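Local atomic coordinates of muconate lactonizing enzyme (Corynebacterium glutamicum, PDB entry 3I4K), a protein that belongs to the enolase superfamily, pairing an N-terminal capping domain with a TIM-barrel-like domain, and carries a bound magnesium ion. Residues S87-I92 and G281-K286; R102-K107 and V254-E259. One frame throughout, in Å; residues are numbered along the deposited sequence.

Contact 1: S87-I92 and G281-K286; sequences SELAGI and GLLESK
Neither L283 nor its partners L89 and A90 brings a ring or charged plane to this junction, so the faces and edges that matter belong to one peptide carbonyl, that of G281. Both its faces are used: the N of S285 and the OG of S285 reach G281 O from opposite sides of the carbonyl plane. The hydroxyl bond is the shorter, 2.7 Å from S285 OG to G281 O, against 3.1 Å for S285 N to G281 O. Two donors on one oxygen tie down the first turn of helix 282-294, from which L283 projects.

The contact itself is purely apolar and small, 95 Å² in all. L283 holds CG anti to its carbonyl carbon (chi1 -60°) and continues extended, which carries CD1 forward. That methyl lies 3.8 Å from A90 CA and 4.1 Å from A90 CB, bearing on the backbone of helix 89-99 as much as on the alanine methyl. L89 meets the same methyl, CD1 to CD1 at 4.2 Å, as the two leucines run past one another in opposite directions. The outer torsion of L89 is nearly eclipsed (3°), and the exact place of its CD1 deserves caution.

Helix 104-121 bridges the two segments: its H115 touches both L89 and L282, while its D111 accepts a hydrogen bond from L282 N. G131 and V134 of the second subunit pack on L89 and A90, so this joint between capping-domain helix 89-99 and barrel helix 282-294 lies at the dimer interface, with helix 308-320 flanking L282 and S285.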
loop_
_atom_site.group_PDB
_atom_site.type_symbol
_atom_site.label_atom_id
_atom_site.label_comp_id
_atom_site.label_asym_id
_atom_site.label_seq_id
_atom_site.Cartn_x
_atom_site.Cartn_y
_atom_site.Cartn_z
ATOM N N SER A 87 13.869 -12.670 0.861
ATOM C CA SER A 87 13.045 -12.119 1.925
ATOM C C SER A 87 13.393 -10.649 2.172
ATOM O O SER A 87 12.885 -10.029 3.100
ATOM C CB SER A 87 13.223 -12.933 3.218
ATOM O OG SER A 87 14.538 -12.816 3.735
ATOM N N GLU A 88 14.275 -10.106 1.338
ATOM C CA GLU A 88 14.672 -8.698 1.419
ATOM C C GLU A 88 13.958 -7.964 0.288
ATOM O O GLU A 88 14.312 -6.840 -0.059
ATOM C CB GLU A 88 16.177 -8.540 1.217
ATOM C CG GLU A 88 17.031 -8.925 2.400
ATOM C CD GLU A 88 18.506 -8.797 2.093
ATOM O OE1 GLU A 88 18.959 -7.680 1.768
ATOM O OE2 GLU A 88 19.214 -9.821 2.175
ATOM N N LEU A 89 12.968 -8.631 -0.286
ATOM C CA LEU A 89 12.184 -8.116 -1.396
ATOM C C LEU A 89 12.056 -6.584 -1.407
ATOM O O LEU A 89 12.651 -5.914 -2.262
ATOM C CB LEU A 89 10.802 -8.789 -1.374
ATOM C CG LEU A 89 9.737 -8.593 -2.461
ATOM C CD1 LEU A 89 10.230 -7.717 -3.601
ATOM C CD2 LEU A 89 9.323 -9.958 -2.955
ATOM N N ALA A 90 11.307 -6.031 -0.458
ATOM C CA ALA A 90 11.114 -4.582 -0.402
ATOM C C ALA A 90 12.409 -3.773 -0.454
ATOM O O ALA A 90 12.473 -2.751 -1.137
ATOM C CB ALA A 90 10.317 -4.206 0.841
ATOM N N GLY A 91 13.437 -4.220 0.259
ATOM C CA GLY A 91 14.697 -3.495 0.258
ATOM C C GLY A 91 15.406 -3.546 -1.085
ATOM O O GLY A 91 16.036 -2.576 -1.513
ATOM N N ILE A 92 15.305 -4.687 -1.756
ATOM C CA ILE A 92 15.940 -4.857 -3.052
ATOM C C ILE A 92 15.256 -3.951 -4.070
ATOM O O ILE A 92 15.928 -3.257 -4.836
ATOM C CB ILE A 92 15.870 -6.334 -3.495
ATOM C CG1 ILE A 92 16.707 -7.189 -2.530
ATOM C CG2 ILE A 92 16.367 -6.482 -4.921
ATOM C CD1 ILE A 92 16.590 -8.671 -2.757
ATOM N N GLY A 281 5.705 -3.878 -10.549
ATOM C CA GLY A 281 5.664 -4.846 -9.466
ATOM C C GLY A 281 4.403 -4.907 -8.631
ATOM O O GLY A 281 3.502 -4.067 -8.744
ATOM N N LEU A 282 4.349 -5.913 -7.768
ATOM C CA LEU A 282 3.209 -6.091 -6.886
ATOM C C LEU A 282 3.257 -5.060 -5.744
ATOM O O LEU A 282 2.219 -4.630 -5.252
ATOM C CB LEU A 282 3.204 -7.519 -6.331
ATOM C CG LEU A 282 2.952 -8.605 -7.383
ATOM C CD1 LEU A 282 3.474 -9.945 -6.883
ATOM C CD2 LEU A 282 1.450 -8.682 -7.691
ATOM N N LEU A 283 4.454 -4.659 -5.327
ATOM C CA LEU A 283 4.553 -3.670 -4.257
ATOM C C LEU A 283 4.019 -2.328 -4.774
ATOM O O LEU A 283 3.164 -1.713 -4.140
ATOM C CB LEU A 283 6.006 -3.504 -3.768
ATOM C CG LEU A 283 6.718 -4.734 -3.181
ATOM C CD1 LEU A 283 8.067 -4.317 -2.608
ATOM C CD2 LEU A 283 5.872 -5.380 -2.097
ATOM N N GLU A 284 4.514 -1.888 -5.927
ATOM C CA GLU A 284 4.065 -0.630 -6.513
ATOM C C GLU A 284 2.573 -0.651 -6.775
ATOM O O GLU A 284 1.886 0.339 -6.526
ATOM C CB GLU A 284 4.813 -0.335 -7.812
ATOM C CG GLU A 284 6.264 0.059 -7.591
ATOM C CD GLU A 284 6.401 1.262 -6.668
ATOM O OE1 GLU A 284 5.865 2.335 -7.009
ATOM O OE2 GLU A 284 7.042 1.143 -5.605
ATOM N N SER A 285 2.073 -1.782 -7.266
ATOM C CA SER A 285 0.653 -1.935 -7.548
ATOM C C SER A 285 -0.197 -1.698 -6.291
ATOM O O SER A 285 -1.310 -1.175 -6.381
ATOM C CB SER A 285 0.367 -3.330 -8.107
ATOM O OG SER A 285 0.925 -3.501 -9.401
ATOM N N LYS A 286 0.299 -2.112 -5.127
ATOM C CA LYS A 286 -0.448 -1.885 -3.881
ATOM C C LYS A 286 -0.566 -0.383 -3.627
ATOM O O LYS A 286 -1.582 0.101 -3.116
ATOM C CB LYS A 286 0.258 -2.523 -2.677
ATOM C CG LYS A 286 -0.024 -4.001 -2.468
ATOM C CD LYS A 286 -1.507 -4.266 -2.238
ATOM C CE LYS A 286 -1.747 -5.710 -1.849
ATOM N NZ LYS A 286 -3.196 -5.959 -1.631
#

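Contact 2: R102-K107 and V254-E259; sequences RARYAK and VWTPAE
Y105 and W255 each set CG anti to the carbonyl carbon, with chi1 of -79° and -68°, and these torsions bring their rings together as a T-shaped stack. The segments are helix starts from the two domains of the enolase fold: helix 104-121 of the capping domain and helix 257-266 of the barrel, the latter opened by a capping box between T256 and E259. The Y105 ring and the six-membered ring of W255 have planes 79° apart and centroids separated by 5.0 Å, hence edge-to-face. Y105 supplies the edge, placing CE2 over one face of the indole, 3.5 Å from W255 CZ3 and displaced toward the rim of the ring. W255 is met at its own edge by R104, whose CB lies 4.3 Å from W255 CE3. Bent at its second torsion, the R104 chain then crosses T256 at about a right angle.

E64 takes hydrogen bonds from the backbone N atoms of Y105 and A106, holding the first turn of their helix. The side chain of Y105 is about 8 Å from the magnesium ion, so the stack lies near the metal site of D200, E226 and D251.

In the capping box, E259 N donates to T256 OG1 at 3.1 Å, and T256 N returns a bond of 3.1 Å to E259 OE1. W255 N reaches the same E259 OE1 at 2.7 Å, so one carboxylate oxygen grips two successive amides. With OG1 engaged in the cap, T256 turns CG2 to the edge of the R104 guanidinium, in its plane and 3.9 Å from R104 NE.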
loop_
_atom_site.group_PDB
_atom_site.type_symbol
_atom_site.label_atom_id
_atom_site.label_comp_id
_atom_site.label_asym_id
_atom_site.label_seq_id
_atom_site.Cartn_x
_atom_site.Cartn_y
_atom_site.Cartn_z
ATOM N N ARG A 102 12.962 4.837 -13.527
ATOM C CA ARG A 102 11.824 4.459 -14.362
ATOM C C ARG A 102 11.884 2.995 -14.795
ATOM O O ARG A 102 12.092 2.111 -13.962
ATOM C CB ARG A 102 11.745 5.386 -15.583
ATOM C CG ARG A 102 11.857 6.856 -15.193
ATOM C CD ARG A 102 11.437 7.831 -16.276
ATOM N NE ARG A 102 11.661 9.194 -15.804
ATOM C CZ ARG A 102 11.064 10.278 -16.291
ATOM N NH1 ARG A 102 10.189 10.176 -17.283
ATOM N NH2 ARG A 102 11.342 11.469 -15.776
ATOM N N ALA A 103 11.691 2.737 -16.087
ATOM C CA ALA A 103 11.721 1.370 -16.601
ATOM C C ALA A 103 10.908 0.435 -15.701
ATOM O O ALA A 103 11.369 -0.651 -15.339
ATOM C CB ALA A 103 13.168 0.879 -16.699
ATOM N N ARG A 104 9.695 0.854 -15.348
ATOM C CA ARG A 104 8.834 0.053 -14.481
ATOM C C ARG A 104 8.513 -1.339 -15.031
ATOM O O ARG A 104 8.515 -2.315 -14.284
ATOM C CB ARG A 104 7.525 0.799 -14.200
ATOM C CG ARG A 104 7.699 2.121 -13.458
ATOM C CD ARG A 104 8.364 1.944 -12.098
ATOM N NE ARG A 104 8.110 3.093 -11.228
ATOM C CZ ARG A 104 8.549 3.211 -9.977
ATOM N NH1 ARG A 104 9.284 2.252 -9.424
ATOM N NH2 ARG A 104 8.225 4.284 -9.268
ATOM N N TYR A 105 8.227 -1.436 -16.325
ATOM C CA TYR A 105 7.902 -2.734 -16.904
ATOM C C TYR A 105 9.011 -3.765 -16.658
ATOM O O TYR A 105 8.731 -4.907 -16.303
ATOM C CB TYR A 105 7.619 -2.593 -18.402
ATOM C CG TYR A 105 6.231 -2.076 -18.718
ATOM C CD1 TYR A 105 5.130 -2.932 -18.713
ATOM C CD2 TYR A 105 6.017 -0.737 -19.027
ATOM C CE1 TYR A 105 3.852 -2.467 -19.015
ATOM C CE2 TYR A 105 4.732 -0.260 -19.326
ATOM C CZ TYR A 105 3.660 -1.129 -19.321
ATOM O OH TYR A 105 2.394 -0.668 -19.645
ATOM N N ALA A 106 10.263 -3.354 -16.831
ATOM C CA ALA A 106 11.388 -4.259 -16.618
ATOM C C ALA A 106 11.445 -4.683 -15.146
ATOM O O ALA A 106 11.632 -5.860 -14.830
ATOM C CB ALA A 106 12.691 -3.577 -17.013
ATOM N N LYS A 107 11.275 -3.705 -14.258
ATOM C CA LYS A 107 11.310 -3.944 -12.823
ATOM C C LYS A 107 10.192 -4.860 -12.342
ATOM O O LYS A 107 10.396 -5.674 -11.441
ATOM C CB LYS A 107 11.252 -2.605 -12.077
ATOM C CG LYS A 107 12.471 -1.713 -12.311
ATOM C CD LYS A 107 12.264 -0.303 -11.756
ATOM C CE LYS A 107 13.532 0.540 -11.857
ATOM N NZ LYS A 107 13.288 1.978 -11.540
ATOM N N VAL A 254 -1.346 6.672 -16.089
ATOM C CA VAL A 254 -0.968 6.220 -14.749
ATOM C C VAL A 254 -0.105 4.964 -14.681
ATOM O O VAL A 254 -0.602 3.861 -14.840
ATOM C CB VAL A 254 -2.223 5.963 -13.852
ATOM C CG1 VAL A 254 -1.785 5.455 -12.464
ATOM C CG2 VAL A 254 -3.051 7.247 -13.707
ATOM N N TRP A 255 1.185 5.153 -14.427
ATOM C CA TRP A 255 2.131 4.045 -14.278
ATOM C C TRP A 255 2.621 4.030 -12.815
ATOM O O TRP A 255 2.752 2.973 -12.193
ATOM C CB TRP A 255 3.385 4.254 -15.129
ATOM C CG TRP A 255 3.280 4.209 -16.613
ATOM C CD1 TRP A 255 2.336 4.798 -17.397
ATOM C CD2 TRP A 255 4.293 3.717 -17.502
ATOM N NE1 TRP A 255 2.708 4.723 -18.727
ATOM C CE2 TRP A 255 3.907 4.064 -18.816
ATOM C CE3 TRP A 255 5.497 3.025 -17.310
ATOM C CZ2 TRP A 255 4.687 3.746 -19.936
ATOM C CZ3 TRP A 255 6.275 2.708 -18.427
ATOM C CH2 TRP A 255 5.865 3.072 -19.723
ATOM N N THR A 256 2.908 5.218 -12.292
ATOM C CA THR A 256 3.440 5.377 -10.938
ATOM C C THR A 256 2.474 5.984 -9.908
ATOM O O THR A 256 1.471 6.599 -10.268
ATOM C CB THR A 256 4.684 6.276 -10.974
ATOM O OG1 THR A 256 4.272 7.638 -11.134
ATOM C CG2 THR A 256 5.589 5.906 -12.158
ATOM N N PRO A 257 2.770 5.799 -8.606
ATOM C CA PRO A 257 1.947 6.333 -7.510
ATOM C C PRO A 257 1.777 7.841 -7.682
ATOM O O PRO A 257 0.680 8.381 -7.522
ATOM C CB PRO A 257 2.768 5.989 -6.263
ATOM C CG PRO A 257 3.385 4.653 -6.639
ATOM C CD PRO A 257 3.821 4.890 -8.090
ATOM N N ALA A 258 2.873 8.515 -8.014
ATOM C CA ALA A 258 2.848 9.960 -8.239
ATOM C C ALA A 258 1.860 10.315 -9.363
ATOM O O ALA A 258 1.118 11.306 -9.274
ATOM C CB ALA A 258 4.261 10.476 -8.585
ATOM N N GLU A 259 1.841 9.505 -10.418
ATOM C CA GLU A 259 0.928 9.772 -11.518
ATOM C C GLU A 259 -0.510 9.440 -11.098
ATOM O O GLU A 259 -1.450 10.047 -11.588
ATOM C CB GLU A 259 1.340 8.976 -12.767
ATOM C CG GLU A 259 2.751 9.315 -13.244
ATOM C CD GLU A 259 3.159 8.549 -14.491
ATOM O OE1 GLU A 259 2.829 7.345 -14.597
ATOM O OE2 GLU A 259 3.818 9.150 -15.361
#

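In the fold
Both contacts join the capping domain to the barrel, on the same side of the chain's centre, with their own centres 13 Å apart. Along the chain the order is 87-92, 102-107, 254-259, 281-286, so contact 2 falls between the two halves of contact 1. Helices 89-99 and 104-121 are consecutive in the capping domain; helices 257-266 and 282-294 are consecutive in the barrel, with strand 271-274 between them. E284 couples the two places directly: its OE1 packs 3.4 Å from P257 CG and 3.8 Å from R104 NH2. Contact 2 lies nearer the magnesium ion, through Y105, and both contacts touch the second subunit, contact 2 through P257 packing on its A294.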